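Local coordinates for calcium uptake protein 2, mitochondrial (PDB 6LB7) that probably senses calcium through its EF-hands and regulates calcium uptake into mitochondria by the uniporter, at residues B[220-225]-B[298-303]; B[292-297]-B[304-309]. One frame throughout, in Å; residues are numbered along the deposited sequence.

In the fold
Both contacts involve one helix-loop-helix unit, with helix 288-298 leading in and helix 308-320 leading out. Contact 2 closes this unit on itself, its segments seven residues apart at their closest ends; contact 1 lays helix 220-230 against the outgoing end of helix 288-298 and the loop start. Their centres are 8 Å apart, and backbone bonding between F298 and S307 ties them together. Each is partly buried: Y223 and F298 in contact 1, V294 and L306 in contact 2, are the inner residues, while I222 and E304 lie at the surface. Contact 1 meets through an aromatic pair and aliphatic tips, contact 2 through a methyl centred over a ring.

Contact 1: B[220-225]-B[298-303]; sequences KDIYWK and FDLDGD
Y223 turns one face of its phenol ring to F298, whose CE2 stands over the outer part of that face rather than its centre. The contact sets helix 220-230 against the close of the first helix and the start of the loop in an EF-hand-type helix-loop-helix; the sequence from D299 to E310 fits the EF-hand pattern, although the calcium ion seen in this entry is bound by a different loop, at D109, D111, N113, M115 and E120. The evidence for an oblique aromatic pair is a centroid separation of 5.2 Å with the planes at 51°, which is neither a parallel stack nor a T. The closest atoms are Y223 CE1 and F298 CE2, at 3.9 Å. Y223 CG lies anti to its carbonyl carbon (chi1 -52°), which carries the ring closer to the loop than the start of the side chain would suggest.

L300 meets the helix at two places. Its CD1 comes to the edge of the phenol ring, near the ring plane, 4.2 Å from Y223 CE1. The other methyl, CD2, meets the CG2 branch of I222 at 3.7 Å, the two side chains crossing at a slant near the surface. Beyond the pair, F298 also meets the F311 ring, and both aromatic residues touch V314 of helix 308-320, so the buried half of the contact continues into the second helix of the unit.

The loop bearing L300 is shaped by an Asx motif. G302, with phi at 85°, has backbone angles that would jam a CB against the preceding carbonyl oxygen, and its N donates to D299 OD1 at 3.1 Å, reaching that oxygen from above the carboxylate plane.

Contact 2: B[292-297]-B[304-309]; sequences DTVFKI and ECLSHE
L306 places its CD1 methyl almost squarely over one face of the F295 ring, 3.9 Å from the centroid and only 6° off the ring normal: a CH-pi contact. The aliphatic part of the same side chain extends it, since L306 CB lies 3.9 Å from F295 CE1 and equally near CZ. CG of L306 is anti to the backbone N (chi1 -164°), and the L306 and F295 side chains cross at about a right angle. Purely aliphatic contact comes from V294, whose CG1 meets L306 CD1 at 3.9 Å; this methyl therefore serves valine and phenylalanine at once.

Backbone atoms form a second group. The carbonyl O of V294 comes 3.8 Å from L306 CD1, and that of E304 lies at the ring edge of F295, near its plane, 3.9 Å from CE1. L306 occupies the eighth position of a loop with an EF-hand sequence, where paired EF-hands commonly join by backbone bonds; its own backbone bonding to V269 is consistent with that pairing. F274 and F311 also touch its side chain. An alanine in place of F295 would probably leave the L306 methyl without the ring face beneath it and open a gap between helix 288-298 and the loop.

Within helix 288-298 itself, K296 NZ and D292 OD1 form a long, weak salt bridge at 3.5 Å. D292 OD1 has a second cationic partner in K204, and K296 NZ also donates to the carbonyl O of K230.

Contact 1: B[220-225]-B[298-303]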
ATOM      1  N   LYS B 220      -4.832  12.567  26.009  1.00 25.05           N
ATOM      2  CA  LYS B 220      -5.965  11.720  26.358  1.00 25.38           C
ATOM      3  C   LYS B 220      -6.915  12.385  27.353  1.00 31.20           C
ATOM      4  O   LYS B 220      -8.103  12.046  27.365  1.00 26.29           O
ATOM      5  CB  LYS B 220      -5.485  10.368  26.894  1.00 19.20           C
ATOM      6  CG  LYS B 220      -5.142  10.330  28.379  1.00 23.27           C
ATOM      7  CD  LYS B 220      -4.782   8.909  28.777  1.00 31.15           C
ATOM      8  CE  LYS B 220      -4.050   8.854  30.090  1.00 29.12           C
ATOM      9  NZ  LYS B 220      -5.002   8.898  31.213  1.00 40.08           N
ATOM     10  N   ASP B 221      -6.454  13.343  28.163  1.00 24.96           N
ATOM     11  CA  ASP B 221      -7.388  13.966  29.107  1.00 25.38           C
ATOM     12  C   ASP B 221      -8.475  14.752  28.385  1.00 21.56           C
ATOM     13  O   ASP B 221      -9.612  14.829  28.865  1.00 31.61           O
ATOM     14  CB  ASP B 221      -6.657  14.891  30.073  1.00 36.11           C
ATOM     15  CG  ASP B 221      -6.283  16.214  29.427  1.00 38.06           C
ATOM     16  OD1 ASP B 221      -5.244  16.243  28.744  1.00 34.79           O
ATOM     17  OD2 ASP B 221      -7.042  17.203  29.570  1.00 40.17           O
ATOM     18  N   ILE B 222      -8.151  15.320  27.225  1.00 21.92           N
ATOM     19  CA  ILE B 222      -9.133  16.082  26.466  1.00 22.58           C
ATOM     20  C   ILE B 222     -10.194  15.162  25.876  1.00 27.03           C
ATOM     21  O   ILE B 222     -11.386  15.496  25.867  1.00 21.84           O
ATOM     22  CB  ILE B 222      -8.424  16.894  25.371  1.00 30.95           C
ATOM     23  CG1 ILE B 222      -7.467  17.920  25.998  1.00 42.32           C
ATOM     24  CG2 ILE B 222      -9.451  17.566  24.467  1.00 36.76           C
ATOM     25  CD1 ILE B 222      -6.647  18.698  24.975  1.00 49.97           C
ATOM     26  N   TYR B 223      -9.774  14.008  25.335  1.00 23.61           N
ATOM     27  CA  TYR B 223     -10.728  13.025  24.827  1.00 17.93           C
ATOM     28  C   TYR B 223     -11.708  12.620  25.909  1.00 22.32           C
ATOM     29  O   TYR B 223     -12.923  12.606  25.688  1.00 19.27           O
ATOM     30  CB  TYR B 223      -9.991  11.778  24.314  1.00 20.20           C
ATOM     31  CG  TYR B 223      -8.887  12.081  23.339  1.00 18.98           C
ATOM     32  CD1 TYR B 223      -8.955  13.193  22.497  1.00 24.19           C
ATOM     33  CD2 TYR B 223      -7.767  11.264  23.263  1.00 16.69           C
ATOM     34  CE1 TYR B 223      -7.932  13.480  21.609  1.00 27.84           C
ATOM     35  CE2 TYR B 223      -6.753  11.531  22.372  1.00 21.33           C
ATOM     36  CZ  TYR B 223      -6.831  12.640  21.555  1.00 25.52           C
ATOM     37  OH  TYR B 223      -5.798  12.892  20.682  1.00 31.98           O
ATOM     38  N   TRP B 224     -11.184  12.265  27.089  1.00 17.56           N
ATOM     39  CA  TRP B 224     -12.025  11.742  28.153  1.00 22.60           C
ATOM     40  C   TRP B 224     -12.910  12.813  28.767  1.00 30.65           C
ATOM     41  O   TRP B 224     -14.021  12.512  29.220  1.00 31.07           O
ATOM     42  CB  TRP B 224     -11.165  11.074  29.224  1.00 22.94           C
ATOM     43  CG  TRP B 224     -10.785   9.683  28.822  1.00 28.80           C
ATOM     44  CD1 TRP B 224      -9.555   9.247  28.419  1.00 26.56           C
ATOM     45  CD2 TRP B 224     -11.659   8.551  28.749  1.00 26.49           C
ATOM     46  NE1 TRP B 224      -9.610   7.904  28.109  1.00 25.76           N
ATOM     47  CE2 TRP B 224     -10.891   7.456  28.312  1.00 31.02           C
ATOM     48  CE3 TRP B 224     -13.020   8.358  29.018  1.00 24.10           C
ATOM     49  CZ2 TRP B 224     -11.437   6.182  28.142  1.00 23.70           C
ATOM     50  CZ3 TRP B 224     -13.559   7.093  28.851  1.00 22.39           C
ATOM     51  CH2 TRP B 224     -12.770   6.026  28.420  1.00 22.79           C
ATOM     52  N   LYS B 225     -12.440  14.058  28.815  1.00 30.47           N
ATOM     53  CA  LYS B 225     -13.330  15.127  29.253  1.00 35.93           C
ATOM     54  C   LYS B 225     -14.533  15.233  28.320  1.00 30.40           C
ATOM     55  O   LYS B 225     -15.670  15.379  28.778  1.00 31.64           O
ATOM     56  CB  LYS B 225     -12.565  16.450  29.337  1.00 29.40           C
ATOM     57  CG  LYS B 225     -13.375  17.606  29.890  1.00 38.86           C
ATOM     58  CD  LYS B 225     -12.527  18.852  30.079  1.00 47.25           C
ATOM     59  CE  LYS B 225     -13.397  20.060  30.463  1.00 50.44           C
ATOM     60  NZ  LYS B 225     -14.329  19.781  31.605  1.00 46.31           N
ATOM     61  N   PHE B 298     -13.692  14.130  19.201  1.00 22.28           N
ATOM     62  CA  PHE B 298     -12.542  14.656  18.479  1.00 21.05           C
ATOM     63  C   PHE B 298     -12.816  15.997  17.790  1.00 26.60           C
ATOM     64  O   PHE B 298     -11.996  16.440  16.988  1.00 21.57           O
ATOM     65  CB  PHE B 298     -12.042  13.623  17.461  1.00 19.32           C
ATOM     66  CG  PHE B 298     -11.559  12.326  18.087  1.00 16.82           C
ATOM     67  CD1 PHE B 298     -12.393  11.213  18.138  1.00 16.30           C
ATOM     68  CD2 PHE B 298     -10.274  12.223  18.607  1.00 22.20           C
ATOM     69  CE1 PHE B 298     -11.965  10.019  18.704  1.00 22.15           C
ATOM     70  CE2 PHE B 298      -9.833  11.027  19.179  1.00 28.81           C
ATOM     71  CZ  PHE B 298     -10.678   9.925  19.222  1.00 23.27           C
ATOM     72  N   ASP B 299     -13.938  16.659  18.069  1.00 29.61           N
ATOM     73  CA  ASP B 299     -14.048  18.075  17.696  1.00 30.91           C
ATOM     74  C   ASP B 299     -13.422  18.853  18.840  1.00 24.83           C
ATOM     75  O   ASP B 299     -14.057  19.128  19.859  1.00 33.48           O
ATOM     76  CB  ASP B 299     -15.488  18.502  17.431  1.00 31.73           C
ATOM     77  CG  ASP B 299     -15.629  20.026  17.240  1.00 41.95           C
ATOM     78  OD1 ASP B 299     -14.609  20.729  17.099  1.00 37.48           O
ATOM     79  OD2 ASP B 299     -16.770  20.524  17.210  1.00 44.60           O
ATOM     80  N   LEU B 300     -12.138  19.171  18.675  1.00 28.17           N
ATOM     81  CA  LEU B 300     -11.321  19.731  19.740  1.00 33.81           C
ATOM     82  C   LEU B 300     -11.288  21.256  19.740  1.00 48.02           C
ATOM     83  O   LEU B 300     -10.770  21.841  20.698  1.00 47.03           O
ATOM     84  CB  LEU B 300      -9.886  19.196  19.642  1.00 28.70           C
ATOM     85  CG  LEU B 300      -9.713  17.674  19.749  1.00 32.03           C
ATOM     86  CD1 LEU B 300      -8.242  17.313  19.859  1.00 33.19           C
ATOM     87  CD2 LEU B 300     -10.499  17.073  20.908  1.00 29.74           C
ATOM     88  N   ASP B 301     -11.823  21.908  18.701  1.00 47.93           N
ATOM     89  CA  ASP B 301     -11.802  23.362  18.595  1.00 52.55           C
ATOM     90  C   ASP B 301     -13.155  24.007  18.841  1.00 58.67           C
ATOM     91  O   ASP B 301     -13.213  25.225  19.030  1.00 63.54           O
ATOM     92  CB  ASP B 301     -11.287  23.798  17.213  1.00 50.05           C
ATOM     93  CG  ASP B 301      -9.851  23.397  16.979  1.00 47.61           C
ATOM     94  OD1 ASP B 301      -9.117  23.244  17.979  1.00 51.86           O
ATOM     95  OD2 ASP B 301      -9.455  23.230  15.805  1.00 48.02           O
ATOM     96  N   GLY B 302     -14.236  23.232  18.848  1.00 55.74           N
ATOM     97  CA  GLY B 302     -15.557  23.763  19.087  1.00 54.28           C
ATOM     98  C   GLY B 302     -16.265  24.313  17.869  1.00 53.94           C
ATOM     99  O   GLY B 302     -17.366  24.861  18.009  1.00 56.30           O
ATOM    100  N   ASP B 303     -15.678  24.189  16.680  1.00 56.64           N
ATOM    101  CA  ASP B 303     -16.288  24.703  15.464  1.00 51.02           C
ATOM    102  C   ASP B 303     -16.858  23.597  14.587  1.00 47.63           C
ATOM    103  O   ASP B 303     -17.035  23.798  13.379  1.00 45.75           O
ATOM    104  CB  ASP B 303     -15.275  25.535  14.678  1.00 55.07           C
ATOM    105  CG  ASP B 303     -15.941  26.615  13.855  1.00 62.11           C
ATOM    106  OD1 ASP B 303     -17.059  27.036  14.229  1.00 67.72           O
ATOM    107  OD2 ASP B 303     -15.369  27.023  12.819  1.00 61.85           O
TER

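Contact 2: B[292-297]-B[304-309]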
ATOM      1  N   ASP B 292     -21.844  10.810  15.532  1.00 24.72           N
ATOM      2  CA  ASP B 292     -21.982  11.830  16.565  1.00 20.80           C
ATOM      3  C   ASP B 292     -20.966  11.634  17.680  1.00 21.71           C
ATOM      4  O   ASP B 292     -20.407  12.606  18.195  1.00 23.13           O
ATOM      5  CB  ASP B 292     -23.402  11.809  17.135  1.00 29.80           C
ATOM      6  CG  ASP B 292     -23.613  12.865  18.205  1.00 44.64           C
ATOM      7  OD1 ASP B 292     -23.801  12.495  19.386  1.00 50.92           O
ATOM      8  OD2 ASP B 292     -23.578  14.066  17.867  1.00 57.21           O
ATOM      9  N   THR B 293     -20.726  10.379  18.081  1.00 22.20           N
ATOM     10  CA  THR B 293     -19.741  10.105  19.124  1.00 20.14           C
ATOM     11  C   THR B 293     -18.338  10.507  18.686  1.00 23.44           C
ATOM     12  O   THR B 293     -17.582  11.106  19.464  1.00 23.00           O
ATOM     13  CB  THR B 293     -19.775   8.618  19.502  1.00 23.69           C
ATOM     14  OG1 THR B 293     -21.068   8.296  20.019  1.00 26.33           O
ATOM     15  CG2 THR B 293     -18.731   8.322  20.569  1.00 21.89           C
ATOM     16  N   VAL B 294     -17.965  10.162  17.453  1.00 20.61           N
ATOM     17  CA  VAL B 294     -16.636  10.522  16.958  1.00 25.21           C
ATOM     18  C   VAL B 294     -16.440  12.034  16.999  1.00 16.80           C
ATOM     19  O   VAL B 294     -15.401  12.530  17.453  1.00 19.65           O
ATOM     20  CB  VAL B 294     -16.420   9.972  15.539  1.00 24.41           C
ATOM     21  CG1 VAL B 294     -15.224  10.663  14.888  1.00 24.83           C
ATOM     22  CG2 VAL B 294     -16.214   8.470  15.588  1.00 20.44           C
ATOM     23  N   PHE B 295     -17.443  12.792  16.544  1.00 22.92           N
ATOM     24  CA  PHE B 295     -17.298  14.245  16.509  1.00 25.38           C
ATOM     25  C   PHE B 295     -17.330  14.854  17.907  1.00 25.06           C
ATOM     26  O   PHE B 295     -16.580  15.790  18.187  1.00 30.69           O
ATOM     27  CB  PHE B 295     -18.362  14.869  15.604  1.00 27.50           C
ATOM     28  CG  PHE B 295     -17.918  15.006  14.176  1.00 26.04           C
ATOM     29  CD1 PHE B 295     -17.490  16.227  13.686  1.00 25.45           C
ATOM     30  CD2 PHE B 295     -17.884  13.895  13.340  1.00 24.68           C
ATOM     31  CE1 PHE B 295     -17.057  16.350  12.374  1.00 23.55           C
ATOM     32  CE2 PHE B 295     -17.451  14.005  12.021  1.00 26.78           C
ATOM     33  CZ  PHE B 295     -17.034  15.228  11.540  1.00 24.69           C
ATOM     34  N   LYS B 296     -18.165  14.338  18.814  1.00 23.56           N
ATOM     35  CA  LYS B 296     -18.130  14.880  20.174  1.00 26.68           C
ATOM     36  C   LYS B 296     -16.767  14.664  20.819  1.00 19.21           C
ATOM     37  O   LYS B 296     -16.287  15.521  21.573  1.00 23.63           O
ATOM     38  CB  LYS B 296     -19.229  14.266  21.045  1.00 31.60           C
ATOM     39  CG  LYS B 296     -20.655  14.578  20.602  1.00 41.37           C
ATOM     40  CD  LYS B 296     -21.123  15.937  21.074  1.00 51.91           C
ATOM     41  CE  LYS B 296     -22.637  16.076  20.912  1.00 53.45           C
ATOM     42  NZ  LYS B 296     -23.364  15.028  21.692  1.00 57.73           N
ATOM     43  N   ILE B 297     -16.124  13.527  20.549  1.00 21.91           N
ATOM     44  CA  ILE B 297     -14.831  13.250  21.185  1.00 21.64           C
ATOM     45  C   ILE B 297     -13.702  14.046  20.533  1.00 26.76           C
ATOM     46  O   ILE B 297     -12.801  14.549  21.221  1.00 22.17           O
ATOM     47  CB  ILE B 297     -14.512  11.742  21.148  1.00 21.37           C
ATOM     48  CG1 ILE B 297     -15.562  10.914  21.912  1.00 24.13           C
ATOM     49  CG2 ILE B 297     -13.111  11.478  21.712  1.00 23.10           C
ATOM     50  CD1 ILE B 297     -15.374   9.395  21.705  1.00 18.08           C
ATOM     51  N   GLU B 304     -17.125  22.425  15.167  1.00 38.74           N
ATOM     52  CA  GLU B 304     -17.713  21.296  14.449  1.00 46.03           C
ATOM     53  C   GLU B 304     -16.841  20.824  13.286  1.00 38.43           C
ATOM     54  O   GLU B 304     -17.352  20.281  12.300  1.00 36.25           O
ATOM     55  CB  GLU B 304     -19.125  21.628  13.964  1.00 55.42           C
ATOM     56  CG  GLU B 304     -20.114  21.837  15.091  1.00 63.65           C
ATOM     57  CD  GLU B 304     -21.466  22.254  14.582  1.00 73.86           C
ATOM     58  OE1 GLU B 304     -21.518  23.099  13.660  1.00 75.44           O
ATOM     59  OE2 GLU B 304     -22.478  21.730  15.097  1.00 80.15           O
ATOM     60  N   CYS B 305     -15.528  21.026  13.389  1.00 30.95           N
ATOM     61  CA  CYS B 305     -14.566  20.375  12.506  1.00 34.60           C
ATOM     62  C   CYS B 305     -13.825  19.289  13.276  1.00 29.25           C
ATOM     63  O   CYS B 305     -13.526  19.449  14.463  1.00 34.20           O
ATOM     64  CB  CYS B 305     -13.573  21.381  11.919  1.00 38.69           C
ATOM     65  SG  CYS B 305     -14.398  22.693  10.972  1.00 44.79           S
ATOM     66  N   LEU B 306     -13.539  18.183  12.603  1.00 29.65           N
ATOM     67  CA  LEU B 306     -12.917  17.044  13.260  1.00 28.11           C
ATOM     68  C   LEU B 306     -11.409  17.237  13.311  1.00 31.54           C
ATOM     69  O   LEU B 306     -10.780  17.567  12.299  1.00 33.66           O
ATOM     70  CB  LEU B 306     -13.255  15.752  12.514  1.00 19.91           C
ATOM     71  CG  LEU B 306     -12.976  14.472  13.309  1.00 27.41           C
ATOM     72  CD1 LEU B 306     -14.029  14.299  14.382  1.00 26.41           C
ATOM     73  CD2 LEU B 306     -12.916  13.252  12.423  1.00 20.59           C
ATOM     74  N   SER B 307     -10.822  17.039  14.491  1.00 25.03           N
ATOM     75  CA  SER B 307      -9.368  16.968  14.600  1.00 26.11           C
ATOM     76  C   SER B 307      -8.964  15.593  14.076  1.00 25.53           C
ATOM     77  O   SER B 307      -8.812  14.619  14.819  1.00 23.32           O
ATOM     78  CB  SER B 307      -8.920  17.205  16.031  1.00 28.56           C
ATOM     79  OG  SER B 307      -9.508  18.390  16.541  1.00 34.97           O
ATOM     80  N   HIS B 308      -8.840  15.505  12.753  1.00 24.50           N
ATOM     81  CA  HIS B 308      -8.794  14.190  12.125  1.00 27.70           C
ATOM     82  C   HIS B 308      -7.450  13.512  12.326  1.00 25.57           C
ATOM     83  O   HIS B 308      -7.378  12.277  12.327  1.00 22.90           O
ATOM     84  CB  HIS B 308      -9.124  14.304  10.639  1.00 34.48           C
ATOM     85  CG  HIS B 308      -8.318  15.339   9.920  1.00 34.00           C
ATOM     86  ND1 HIS B 308      -7.058  15.089   9.427  1.00 42.09           N
ATOM     87  CD2 HIS B 308      -8.602  16.624   9.599  1.00 33.55           C
ATOM     88  CE1 HIS B 308      -6.594  16.178   8.842  1.00 43.05           C
ATOM     89  NE2 HIS B 308      -7.508  17.124   8.935  1.00 40.94           N
ATOM     90  N   GLU B 309      -6.387  14.291  12.519  1.00 24.25           N
ATOM     91  CA  GLU B 309      -5.087  13.699  12.813  1.00 23.28           C
ATOM     92  C   GLU B 309      -5.106  12.985  14.161  1.00 20.49           C
ATOM     93  O   GLU B 309      -4.527  11.904  14.304  1.00 21.75           O
ATOM     94  CB  GLU B 309      -4.003  14.779  12.780  1.00 30.24           C
ATOM     95  CG  GLU B 309      -3.840  15.485  11.423  1.00 41.23           C
ATOM     96  CD  GLU B 309      -4.562  16.842  11.344  1.00 67.44           C
ATOM     97  OE1 GLU B 309      -5.578  17.052  12.055  1.00 72.42           O
ATOM     98  OE2 GLU B 309      -4.102  17.708  10.564  1.00 72.19           O
TER